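PDB 3ON7: oxidoreductase, iron/ascorbate family, which probably uses ferrous iron and oxygen to turn 2-oxoglutarate into ethylene, or to oxidise L-arginine with 2-oxoglutarate as co-substrate. Local coordinates for residues I180-T185 against L250-H255. Sequence-based numbering, arbitrary orientation.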
# COMPACT_ATOMS: atom_id res chain seq x y z
N ILE B 180 -8.82 -22.37 -1.24
CA ILE B 180 -8.16 -23.58 -0.75
C ILE B 180 -6.66 -23.47 -0.93
O ILE B 180 -6.18 -22.75 -1.81
CB ILE B 180 -8.65 -24.91 -1.41
CG1 ILE B 180 -8.44 -24.91 -2.93
CG2 ILE B 180 -10.12 -25.19 -1.07
CD1 ILE B 180 -8.66 -26.27 -3.56
N THR B 181 -5.96 -24.24 -0.12
CA THR B 181 -4.52 -24.33 -0.18
C THR B 181 -4.11 -25.78 -0.45
O THR B 181 -4.75 -26.68 0.00
CB THR B 181 -3.95 -23.81 1.11
OG1 THR B 181 -4.37 -22.44 1.26
CG2 THR B 181 -2.41 -23.92 1.12
N VAL B 182 -3.02 -25.97 -1.20
CA VAL B 182 -2.61 -27.29 -1.67
C VAL B 182 -1.11 -27.49 -1.39
O VAL B 182 -0.29 -26.71 -1.87
CB VAL B 182 -2.84 -27.38 -3.20
CG1 VAL B 182 -2.15 -28.61 -3.80
CG2 VAL B 182 -4.35 -27.32 -3.50
N LEU B 183 -0.75 -28.51 -0.61
CA LEU B 183 0.66 -28.68 -0.17
C LEU B 183 1.18 -30.12 -0.23
O LEU B 183 0.75 -30.96 0.56
CB LEU B 183 0.82 -28.14 1.26
CG LEU B 183 2.15 -28.41 1.98
CD1 LEU B 183 3.26 -27.53 1.46
CD2 LEU B 183 1.99 -28.19 3.48
N PRO B 184 2.15 -30.41 -1.14
CA PRO B 184 2.81 -31.69 -1.10
C PRO B 184 3.66 -31.80 0.15
O PRO B 184 4.24 -30.81 0.59
CB PRO B 184 3.74 -31.65 -2.32
CG PRO B 184 3.38 -30.45 -3.08
CD PRO B 184 2.76 -29.52 -2.13
N THR B 185 3.74 -33.00 0.70
CA THR B 185 4.58 -33.24 1.87
C THR B 185 5.81 -34.08 1.48
O THR B 185 5.85 -34.63 0.38
CB THR B 185 3.80 -33.94 2.94
OG1 THR B 185 3.36 -35.20 2.43
CG2 THR B 185 2.62 -33.11 3.36
N LEU B 250 0.65 -23.93 -2.25
CA LEU B 250 0.01 -23.12 -3.30
C LEU B 250 -1.30 -22.57 -2.73
O LEU B 250 -2.18 -23.35 -2.37
CB LEU B 250 -0.28 -23.95 -4.54
CG LEU B 250 -1.06 -23.21 -5.66
CD1 LEU B 250 -0.16 -22.11 -6.28
CD2 LEU B 250 -1.59 -24.14 -6.69
N PHE B 251 -1.41 -21.25 -2.65
CA PHE B 251 -2.61 -20.59 -2.09
C PHE B 251 -3.55 -20.16 -3.21
O PHE B 251 -3.26 -19.22 -3.96
CB PHE B 251 -2.18 -19.41 -1.24
CG PHE B 251 -1.32 -19.81 -0.05
CD1 PHE B 251 -1.91 -20.17 1.16
CD2 PHE B 251 0.05 -19.89 -0.17
CE1 PHE B 251 -1.14 -20.59 2.23
CE2 PHE B 251 0.83 -20.28 0.91
CZ PHE B 251 0.24 -20.64 2.11
N LEU B 252 -4.66 -20.90 -3.36
CA LEU B 252 -5.63 -20.62 -4.43
C LEU B 252 -6.51 -19.48 -3.91
O LEU B 252 -7.12 -19.63 -2.85
CB LEU B 252 -6.48 -21.86 -4.80
CG LEU B 252 -5.86 -23.05 -5.56
CD1 LEU B 252 -5.22 -22.61 -6.83
CD2 LEU B 252 -4.86 -23.85 -4.74
N HIS B 253 -6.51 -18.34 -4.60
CA HIS B 253 -7.28 -17.18 -4.21
C HIS B 253 -8.35 -16.94 -5.28
O HIS B 253 -8.05 -17.02 -6.46
CB HIS B 253 -6.42 -15.91 -4.15
CG HIS B 253 -5.52 -15.81 -2.94
ND1 HIS B 253 -5.77 -14.94 -1.91
CD2 HIS B 253 -4.35 -16.43 -2.65
CE1 HIS B 253 -4.80 -15.04 -1.01
NE2 HIS B 253 -3.93 -15.93 -1.44
N PRO B 254 -9.57 -16.58 -4.86
CA PRO B 254 -10.60 -16.27 -5.85
C PRO B 254 -10.34 -14.94 -6.54
O PRO B 254 -9.55 -14.17 -6.05
CB PRO B 254 -11.86 -16.21 -5.00
CG PRO B 254 -11.40 -15.81 -3.68
CD PRO B 254 -10.06 -16.43 -3.50
N HIS B 255 -11.02 -14.66 -7.65
CA HIS B 255 -10.93 -13.34 -8.25
C HIS B 255 -11.49 -12.34 -7.23
O HIS B 255 -12.45 -12.68 -6.53
CB HIS B 255 -11.72 -13.24 -9.55
CG HIS B 255 -11.38 -14.29 -10.55
ND1 HIS B 255 -10.10 -14.47 -11.03
CD2 HIS B 255 -12.14 -15.24 -11.13
CE1 HIS B 255 -10.09 -15.47 -11.89
NE2 HIS B 255 -11.32 -15.96 -11.97
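Thr181 and Phe251 face each other as a non-hydrogen-bonded antiparallel pair, their side chains lying side by side and pointing the same way. From Thr181, CB passes the carbonyl of Leu250 before the side chain forks. The methyl branch, CG2, lies 3.5 Å from Leu250 O and slides over the Phe251 ring in an off-centre CH-pi contact, 4.1 Å from the ring centroid, with CE1 its nearest ring atom. In the other branch chi1 of -60° sets OG1 beside the backbone N, 3.3 Å from Phe251 CD1; its hydrogen bonds run to Asp176 OD2 and Asn178 ND2, two residues that the Phe251 side chain also touches. The two strands are neighbours in the large sheet of the double-stranded beta-helix (jelly-roll) fold of 2-oxoglutarate oxygenases. On this face Thr181 touches a group of His174, Asp176 and His231 consistent with the family's iron-binding facial triad, where Thr181 would be a second-shell partner of Asp176. Val182 N donates to Leu250 O and Leu250 N to Val182 O, both at 3.0 Å, and Leu250 O also receives a CA-H...O contact from Thr181. On the other face Val182 CG2 meets Leu252 CD2 at 3.7 Å, while Ile180 CG1 rests against Leu252 CB and CG, both 4.1 Å away. Helix 103-126 packs on this face, with Leu121 against Ile180 and Ala113 against Leu250, while Val182 touches Ile210 of strand 210-214.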